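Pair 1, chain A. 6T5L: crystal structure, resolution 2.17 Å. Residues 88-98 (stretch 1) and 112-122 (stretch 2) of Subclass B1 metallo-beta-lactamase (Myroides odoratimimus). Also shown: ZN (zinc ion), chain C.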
# COMPACT_ATOMS: atom_id res chain seq x y z
N GLU A 88 3.35 2.62 18.05
CA GLU A 88 4.62 2.32 17.44
C GLU A 88 4.34 1.71 16.07
O GLU A 88 3.44 0.85 15.93
CB GLU A 88 5.41 1.37 18.33
CG GLU A 88 6.66 0.80 17.68
CD GLU A 88 7.35 -0.31 18.51
OE1 GLU A 88 8.31 -0.92 17.97
OE2 GLU A 88 6.93 -0.58 19.65
N ILE A 89 5.08 2.12 15.07
CA ILE A 89 5.01 1.47 13.77
C ILE A 89 5.98 0.30 13.81
O ILE A 89 7.18 0.52 13.94
CB ILE A 89 5.36 2.42 12.61
CG1 ILE A 89 4.39 3.58 12.56
CG2 ILE A 89 5.36 1.58 11.31
CD1 ILE A 89 4.91 4.77 11.72
N ILE A 90 5.48 -0.92 13.63
CA ILE A 90 6.34 -2.09 13.76
C ILE A 90 6.83 -2.62 12.44
O ILE A 90 7.67 -3.54 12.43
CB ILE A 90 5.68 -3.26 14.54
CG1 ILE A 90 4.36 -3.74 13.91
CG2 ILE A 90 5.37 -2.79 15.95
CD1 ILE A 90 3.81 -5.04 14.60
N GLY A 91 6.39 -2.06 11.33
CA GLY A 91 6.82 -2.61 10.05
C GLY A 91 6.28 -1.78 8.91
O GLY A 91 5.17 -1.29 8.98
N LEU A 92 7.05 -1.70 7.84
CA LEU A 92 6.66 -1.06 6.60
C LEU A 92 6.69 -2.10 5.48
O LEU A 92 7.67 -2.84 5.32
CB LEU A 92 7.60 0.09 6.28
CG LEU A 92 7.46 0.64 4.88
CD1 LEU A 92 6.24 1.45 4.68
CD2 LEU A 92 8.74 1.49 4.71
N ILE A 93 5.61 -2.17 4.69
CA ILE A 93 5.53 -3.06 3.56
C ILE A 93 5.29 -2.24 2.32
O ILE A 93 4.17 -1.88 1.99
CB ILE A 93 4.41 -4.13 3.72
CG1 ILE A 93 4.60 -4.90 5.03
CG2 ILE A 93 4.38 -5.01 2.49
CD1 ILE A 93 3.38 -5.54 5.54
N PRO A 94 6.34 -1.98 1.53
CA PRO A 94 6.12 -1.38 0.21
C PRO A 94 5.56 -2.42 -0.75
O PRO A 94 6.11 -3.50 -0.88
CB PRO A 94 7.52 -0.92 -0.21
CG PRO A 94 8.49 -1.44 0.80
CD PRO A 94 7.74 -2.35 1.77
N THR A 95 4.47 -2.08 -1.45
CA THR A 95 3.72 -3.09 -2.21
C THR A 95 4.28 -3.28 -3.61
O THR A 95 3.90 -4.28 -4.25
CB THR A 95 2.20 -2.76 -2.28
OG1 THR A 95 1.99 -1.51 -2.95
CG2 THR A 95 1.62 -2.75 -0.88
N HIS A 96 5.10 -2.33 -4.12
CA HIS A 96 5.97 -2.51 -5.28
C HIS A 96 7.07 -1.44 -5.27
O HIS A 96 7.23 -0.66 -4.32
CB HIS A 96 5.20 -2.54 -6.64
CG HIS A 96 4.45 -1.29 -7.02
ND1 HIS A 96 3.26 -0.94 -6.43
CD2 HIS A 96 4.64 -0.39 -8.04
CE1 HIS A 96 2.80 0.16 -7.01
NE2 HIS A 96 3.63 0.53 -7.97
N PHE A 97 7.87 -1.41 -6.33
CA PHE A 97 9.14 -0.69 -6.31
C PHE A 97 9.02 0.77 -6.76
O PHE A 97 10.01 1.49 -6.73
CB PHE A 97 10.18 -1.41 -7.18
CG PHE A 97 9.92 -1.28 -8.65
CD1 PHE A 97 9.01 -2.09 -9.31
CD2 PHE A 97 10.65 -0.36 -9.40
CE1 PHE A 97 8.79 -1.95 -10.71
CE2 PHE A 97 10.45 -0.24 -10.79
CZ PHE A 97 9.52 -1.00 -11.44
N HIS A 98 7.84 1.26 -7.12
CA HIS A 98 7.73 2.64 -7.56
C HIS A 98 7.77 3.61 -6.38
O HIS A 98 7.64 3.22 -5.22
CB HIS A 98 6.43 2.86 -8.32
CG HIS A 98 6.46 2.27 -9.68
ND1 HIS A 98 5.31 1.90 -10.35
CD2 HIS A 98 7.50 2.01 -10.50
CE1 HIS A 98 5.65 1.41 -11.53
NE2 HIS A 98 6.97 1.50 -11.66
N ASN A 112 14.12 3.64 12.50
CA ASN A 112 14.29 2.21 12.69
C ASN A 112 12.98 1.42 12.64
O ASN A 112 12.74 0.53 13.46
CB ASN A 112 15.03 1.97 13.97
CG ASN A 112 16.32 2.79 14.03
OD1 ASN A 112 17.19 2.54 13.25
ND2 ASN A 112 16.41 3.77 14.94
N ILE A 113 12.15 1.71 11.64
CA ILE A 113 10.98 0.89 11.32
C ILE A 113 11.41 -0.23 10.38
O ILE A 113 11.89 0.03 9.27
CB ILE A 113 9.87 1.73 10.67
CG1 ILE A 113 9.38 2.79 11.69
CG2 ILE A 113 8.70 0.85 10.25
CD1 ILE A 113 8.67 3.97 11.03
N GLN A 114 11.27 -1.47 10.83
CA GLN A 114 11.63 -2.61 9.99
C GLN A 114 10.84 -2.59 8.67
O GLN A 114 9.62 -2.45 8.65
CB GLN A 114 11.36 -3.91 10.72
CG GLN A 114 11.82 -5.13 9.97
CD GLN A 114 13.33 -5.08 9.68
OE1 GLN A 114 14.13 -4.97 10.60
NE2 GLN A 114 13.70 -5.19 8.41
N THR A 115 11.57 -2.73 7.57
CA THR A 115 11.01 -2.92 6.25
C THR A 115 10.82 -4.40 5.95
O THR A 115 11.73 -5.21 6.18
CB THR A 115 11.94 -2.31 5.20
OG1 THR A 115 12.05 -0.93 5.50
CG2 THR A 115 11.39 -2.45 3.81
N TYR A 116 9.66 -4.75 5.43
CA TYR A 116 9.35 -6.10 4.97
C TYR A 116 9.00 -6.04 3.49
O TYR A 116 8.06 -5.33 3.12
CB TYR A 116 8.16 -6.68 5.72
CG TYR A 116 8.39 -6.95 7.19
CD1 TYR A 116 8.24 -5.93 8.09
CD2 TYR A 116 8.80 -8.19 7.66
CE1 TYR A 116 8.43 -6.12 9.43
CE2 TYR A 116 9.00 -8.40 9.00
CZ TYR A 116 8.81 -7.33 9.88
OH TYR A 116 8.95 -7.43 11.24
N VAL A 117 9.74 -6.74 2.64
CA VAL A 117 9.55 -6.56 1.21
C VAL A 117 9.83 -7.85 0.48
O VAL A 117 10.59 -8.73 0.95
CB VAL A 117 10.44 -5.38 0.71
CG1 VAL A 117 11.88 -5.62 1.12
CG2 VAL A 117 10.31 -5.15 -0.82
N SER A 118 9.17 -7.99 -0.65
CA SER A 118 9.30 -9.22 -1.40
C SER A 118 10.64 -9.21 -2.12
O SER A 118 11.21 -8.16 -2.43
CB SER A 118 8.15 -9.37 -2.41
OG SER A 118 8.44 -8.73 -3.64
N LYS A 119 11.08 -10.41 -2.47
CA LYS A 119 12.39 -10.58 -3.11
C LYS A 119 12.40 -10.02 -4.53
O LYS A 119 13.33 -9.30 -4.90
CB LYS A 119 12.79 -12.04 -3.10
CG LYS A 119 13.20 -12.55 -1.71
CD LYS A 119 13.57 -14.03 -1.70
CE LYS A 119 14.09 -14.48 -0.35
NZ LYS A 119 14.25 -15.97 -0.32
N GLU A 120 11.33 -10.21 -5.29
CA GLU A 120 11.27 -9.61 -6.62
C GLU A 120 11.29 -8.09 -6.53
O GLU A 120 11.99 -7.42 -7.29
CB GLU A 120 10.02 -10.08 -7.37
CG GLU A 120 10.15 -9.90 -8.87
CD GLU A 120 8.94 -10.36 -9.66
OE1 GLU A 120 8.88 -10.01 -10.86
OE2 GLU A 120 8.08 -11.08 -9.10
N THR A 121 10.66 -7.52 -5.51
CA THR A 121 10.71 -6.07 -5.36
C THR A 121 12.14 -5.58 -5.14
O THR A 121 12.53 -4.54 -5.68
CB THR A 121 9.82 -5.59 -4.22
OG1 THR A 121 8.46 -5.83 -4.54
CG2 THR A 121 10.01 -4.07 -4.03
N ILE A 122 12.94 -6.35 -4.38
CA ILE A 122 14.35 -6.00 -4.14
C ILE A 122 15.13 -6.05 -5.43
O ILE A 122 15.99 -5.20 -5.69
CB ILE A 122 14.99 -6.93 -3.09
CG1 ILE A 122 14.25 -6.76 -1.73
CG2 ILE A 122 16.60 -6.71 -2.92
CD1 ILE A 122 14.80 -7.65 -0.63
ZN ZN C . 3.47 1.75 -9.59
O HOH W 1 10.16 -1.82 13.27
O HOH W 2 7.80 -5.98 13.17
O HOH W 3 7.01 -6.04 -1.75
O HOH W 4 2.94 2.74 -9.00

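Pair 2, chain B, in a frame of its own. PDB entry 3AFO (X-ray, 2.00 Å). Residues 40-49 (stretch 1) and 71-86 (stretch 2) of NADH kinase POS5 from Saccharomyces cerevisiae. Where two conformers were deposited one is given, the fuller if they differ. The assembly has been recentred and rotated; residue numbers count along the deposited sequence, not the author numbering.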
# COMPACT_ATOMS: atom_id res chain seq x y z
N PRO B 40 -38.44 10.40 31.27
CA PRO B 40 -37.18 10.42 32.03
C PRO B 40 -36.39 9.10 31.96
O PRO B 40 -36.99 8.02 31.88
CB PRO B 40 -37.63 10.71 33.46
CG PRO B 40 -38.93 11.48 33.29
CD PRO B 40 -39.58 10.83 32.10
N LEU B 41 -35.07 9.20 31.96
CA LEU B 41 -34.20 8.02 31.95
C LEU B 41 -34.35 7.23 33.24
O LEU B 41 -34.19 7.79 34.33
CB LEU B 41 -32.73 8.46 31.77
CG LEU B 41 -31.61 7.46 32.06
CD1 LEU B 41 -31.72 6.24 31.17
CD2 LEU B 41 -30.24 8.12 31.90
N GLN B 42 -34.65 5.94 33.13
CA GLN B 42 -34.80 5.07 34.29
C GLN B 42 -34.05 3.74 34.19
O GLN B 42 -33.30 3.39 35.11
CB GLN B 42 -36.28 4.80 34.59
CG GLN B 42 -37.03 5.97 35.20
CD GLN B 42 -38.41 5.54 35.70
OE1 GLN B 42 -39.30 5.24 34.91
NE2 GLN B 42 -38.57 5.51 37.02
N ASN B 43 -34.27 2.99 33.10
CA ASN B 43 -33.75 1.64 32.95
C ASN B 43 -32.35 1.62 32.31
O ASN B 43 -32.20 1.81 31.10
CB ASN B 43 -34.69 0.77 32.12
CG ASN B 43 -36.10 0.67 32.71
OD1 ASN B 43 -36.36 1.03 33.87
ND2 ASN B 43 -37.03 0.16 31.90
N VAL B 44 -31.33 1.41 33.14
CA VAL B 44 -29.95 1.44 32.67
C VAL B 44 -29.37 0.03 32.64
O VAL B 44 -29.19 -0.60 33.68
CB VAL B 44 -29.09 2.37 33.56
CG1 VAL B 44 -27.62 2.41 33.08
CG2 VAL B 44 -29.68 3.79 33.56
N TYR B 45 -29.11 -0.47 31.44
CA TYR B 45 -28.45 -1.76 31.24
C TYR B 45 -26.92 -1.61 31.20
O TYR B 45 -26.38 -0.84 30.41
CB TYR B 45 -28.96 -2.43 29.96
CG TYR B 45 -28.29 -3.73 29.57
CD1 TYR B 45 -28.05 -4.73 30.51
CD2 TYR B 45 -27.95 -3.98 28.24
CE1 TYR B 45 -27.46 -5.93 30.14
CE2 TYR B 45 -27.36 -5.18 27.86
CZ TYR B 45 -27.12 -6.15 28.82
OH TYR B 45 -26.54 -7.35 28.46
N ILE B 46 -26.24 -2.36 32.07
CA ILE B 46 -24.79 -2.24 32.20
C ILE B 46 -24.11 -3.56 31.86
O ILE B 46 -24.47 -4.61 32.40
CB ILE B 46 -24.35 -1.79 33.62
CG1 ILE B 46 -25.19 -0.61 34.10
CG2 ILE B 46 -22.86 -1.43 33.65
CD1 ILE B 46 -25.11 -0.38 35.59
N THR B 47 -23.14 -3.49 30.95
CA THR B 47 -22.35 -4.65 30.56
C THR B 47 -20.88 -4.36 30.81
O THR B 47 -20.46 -3.20 30.82
CB THR B 47 -22.55 -5.00 29.07
OG1 THR B 47 -21.93 -4.00 28.25
CG2 THR B 47 -24.01 -5.08 28.73
N LYS B 48 -20.10 -5.42 31.01
CA LYS B 48 -18.66 -5.25 31.26
C LYS B 48 -17.85 -6.31 30.54
O LYS B 48 -18.36 -7.38 30.21
CB LYS B 48 -18.36 -5.28 32.76
CG LYS B 48 -18.64 -6.61 33.44
CD LYS B 48 -18.22 -6.57 34.91
CE LYS B 48 -18.64 -7.84 35.66
NZ LYS B 48 -18.05 -9.09 35.06
N LYS B 49 -16.58 -6.01 30.31
CA LYS B 49 -15.68 -7.00 29.78
C LYS B 49 -15.52 -8.09 30.85
O LYS B 49 -15.19 -7.79 32.01
CB LYS B 49 -14.34 -6.37 29.42
CG LYS B 49 -13.39 -7.36 28.73
CD LYS B 49 -12.09 -6.69 28.35
CE LYS B 49 -11.04 -7.72 28.00
NZ LYS B 49 -9.71 -7.10 28.19
N PRO B 71 -32.55 7.69 42.70
CA PRO B 71 -33.54 6.70 43.14
C PRO B 71 -34.45 6.17 42.02
O PRO B 71 -34.82 5.01 42.05
CB PRO B 71 -34.39 7.46 44.18
CG PRO B 71 -33.82 8.82 44.30
CD PRO B 71 -32.49 8.86 43.61
N GLU B 72 -34.77 7.01 41.05
CA GLU B 72 -35.64 6.60 39.93
C GLU B 72 -35.00 5.56 38.98
O GLU B 72 -35.71 4.92 38.19
CB GLU B 72 -36.12 7.84 39.14
CG GLU B 72 -35.08 8.45 38.16
CD GLU B 72 -34.12 9.45 38.81
OE1 GLU B 72 -33.86 9.38 40.03
OE2 GLU B 72 -33.63 10.33 38.07
N VAL B 73 -33.69 5.39 39.09
CA VAL B 73 -32.94 4.53 38.16
C VAL B 73 -33.03 3.04 38.51
O VAL B 73 -32.88 2.65 39.67
CB VAL B 73 -31.46 4.99 38.00
CG1 VAL B 73 -30.56 3.87 37.46
CG2 VAL B 73 -31.39 6.21 37.10
N ASN B 74 -33.27 2.23 37.49
CA ASN B 74 -33.29 0.78 37.63
C ASN B 74 -32.14 0.16 36.88
O ASN B 74 -31.98 0.39 35.68
CB ASN B 74 -34.62 0.22 37.13
CG ASN B 74 -35.82 0.91 37.78
OD1 ASN B 74 -35.92 0.97 39.00
ND2 ASN B 74 -36.69 1.48 36.95
N VAL B 75 -31.35 -0.66 37.59
CA VAL B 75 -30.14 -1.29 37.06
C VAL B 75 -30.43 -2.68 36.51
O VAL B 75 -30.93 -3.57 37.22
CB VAL B 75 -29.02 -1.38 38.14
CG1 VAL B 75 -27.90 -2.34 37.72
CG2 VAL B 75 -28.46 -0.01 38.47
N ILE B 76 -30.09 -2.88 35.24
CA ILE B 76 -30.21 -4.16 34.58
C ILE B 76 -28.81 -4.70 34.25
O ILE B 76 -27.98 -3.96 33.72
CB ILE B 76 -31.01 -4.05 33.26
CG1 ILE B 76 -32.33 -3.28 33.47
CG2 ILE B 76 -31.25 -5.42 32.69
CD1 ILE B 76 -32.99 -2.76 32.16
N VAL B 77 -28.57 -5.97 34.56
CA VAL B 77 -27.32 -6.65 34.17
C VAL B 77 -27.69 -8.04 33.70
O VAL B 77 -28.81 -8.48 33.91
CB VAL B 77 -26.25 -6.72 35.33
CG1 VAL B 77 -25.86 -5.34 35.79
CG2 VAL B 77 -26.76 -7.55 36.52
N GLN B 78 -26.72 -8.72 33.07
CA GLN B 78 -26.84 -10.12 32.68
C GLN B 78 -27.07 -11.03 33.89
O GLN B 78 -26.63 -10.70 34.99
CB GLN B 78 -25.56 -10.55 31.95
CG GLN B 78 -25.37 -9.91 30.59
CD GLN B 78 -26.43 -10.37 29.61
OE1 GLN B 78 -26.34 -11.46 29.06
NE2 GLN B 78 -27.43 -9.54 29.41
N PRO B 79 -27.76 -12.18 33.69
CA PRO B 79 -28.02 -13.12 34.79
C PRO B 79 -26.77 -13.66 35.51
O PRO B 79 -26.75 -13.70 36.74
CB PRO B 79 -28.77 -14.27 34.09
CG PRO B 79 -29.41 -13.62 32.92
CD PRO B 79 -28.43 -12.60 32.45
N ASP B 80 -25.75 -14.04 34.75
CA ASP B 80 -24.53 -14.56 35.35
C ASP B 80 -23.75 -13.46 36.08
O ASP B 80 -23.12 -13.72 37.11
CB ASP B 80 -23.67 -15.33 34.34
CG ASP B 80 -23.31 -14.51 33.09
OD1 ASP B 80 -23.89 -13.43 32.85
OD2 ASP B 80 -22.44 -14.98 32.32
N VAL B 81 -23.83 -12.24 35.55
CA VAL B 81 -23.20 -11.07 36.16
C VAL B 81 -23.88 -10.69 37.48
O VAL B 81 -23.19 -10.41 38.47
CB VAL B 81 -23.20 -9.88 35.18
CG1 VAL B 81 -22.94 -8.57 35.90
CG2 VAL B 81 -22.15 -10.10 34.08
N ALA B 82 -25.21 -10.70 37.50
CA ALA B 82 -25.99 -10.46 38.73
C ALA B 82 -25.51 -11.37 39.86
O ALA B 82 -25.21 -10.90 40.96
CB ALA B 82 -27.48 -10.67 38.47
N GLU B 83 -25.44 -12.67 39.57
CA GLU B 83 -24.93 -13.66 40.52
C GLU B 83 -23.47 -13.41 40.87
O GLU B 83 -23.08 -13.50 42.04
CB GLU B 83 -25.09 -15.07 39.95
CG GLU B 83 -26.42 -15.76 40.29
CD GLU B 83 -26.43 -17.24 39.91
OE1 GLU B 83 -26.00 -17.57 38.78
OE2 GLU B 83 -26.85 -18.09 40.73
N GLU B 84 -22.66 -13.09 39.86
CA GLU B 84 -21.24 -12.83 40.05
C GLU B 84 -20.99 -11.67 41.02
O GLU B 84 -20.19 -11.79 41.94
CB GLU B 84 -20.55 -12.53 38.71
CG GLU B 84 -19.04 -12.35 38.81
CD GLU B 84 -18.43 -11.76 37.56
OE1 GLU B 84 -19.18 -11.31 36.67
OE2 GLU B 84 -17.18 -11.73 37.46
N ILE B 85 -21.68 -10.55 40.81
CA ILE B 85 -21.40 -9.33 41.55
C ILE B 85 -22.19 -9.17 42.86
O ILE B 85 -21.90 -8.27 43.64
CB ILE B 85 -21.56 -8.05 40.68
CG1 ILE B 85 -23.03 -7.82 40.30
CG2 ILE B 85 -20.65 -8.14 39.44
CD1 ILE B 85 -23.31 -6.48 39.68
N SER B 86 -23.18 -10.04 43.09
CA SER B 86 -24.04 -9.92 44.27
C SER B 86 -23.25 -9.92 45.59
O SER B 86 -23.54 -9.12 46.49
CB SER B 86 -25.18 -10.96 44.28
OG SER B 86 -24.69 -12.28 44.12
O HOH W 5 -34.64 10.21 35.10

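What backbone arrangement do the two pairs share? In each, a strand of the first stretch runs beside a short strand of the second in roughly the same direction, at 29° in pair 1 and 31° in pair 2, and the second stretch then turns into a helix. Fourteen central residues superpose with an RMSD of 0.9 Å. Ser A118 and its match Gln B78 both occupy the N-cap position before that helix.

How is the strand pairing held? Leu A92 and its match Val B44 each use both backbone polar groups. Leu A92 N donates to Gln A114 O at 2.8 Å, and Leu A92 O accepts from Tyr A116 N at 2.8 Å; likewise Val B44 N donates to Asn B74 O at 2.8 Å and Val B44 O accepts from Ile B76 N at 2.9 Å. Pair 2 extends the ladder in both directions, with Asn B74 N to Gln B42 O at 2.6 Å and Ile B46 N to Ile B76 O at 2.9 Å. At the position of Ile B46, pair 1 has Pro A94, whose ring nitrogen carries no hydrogen to donate; its CD instead lies 3.3 Å from Tyr A116 O.

What fills the space where Gly A91 matches Asn B43? In pair 1 the ring of Tyr A116 does, its CE1 lying 3.9 Å from Gly A91 CA. A CB on this residue would come within 2.9 Å of that CE1, a clash. Pair 2 places the smaller Ile B76 at the tyrosine position, and Asn B43 fits: its CB is 3.9 Å from Ile B76 CD1, while its OD1 accepts from Asn B74 ND2 at 3.1 Å. The aromatic ring sits on the other stretch in pair 2, for Tyr B45 matches Ile A93. Tyr B45 CD1 packs 3.9 Å from Ile B76 CG2, whereas Ile A93 CG1 meets Tyr A116 CB at 4.0 Å.

How does the C-terminal end of the first stretch meet the helical part of the second? His A96 and Lys B48 match in backbone but not in task. Lys B48 NZ forms a salt bridge with Glu B84 OE1 at 3.0 Å, tying strand to helix. His A96 instead binds zinc through NE2 at 2.0 Å, in keeping with a metallo-beta-lactamase, while its backbone and the next residue approach the helix: His A96 C and Phe A97 CB each lie 4.1 Å from Thr A121 CG2. A water adds a polar link, donating to Pro A94 O at 2.8 Å and accepting from Ser A118 N at 3.1 Å.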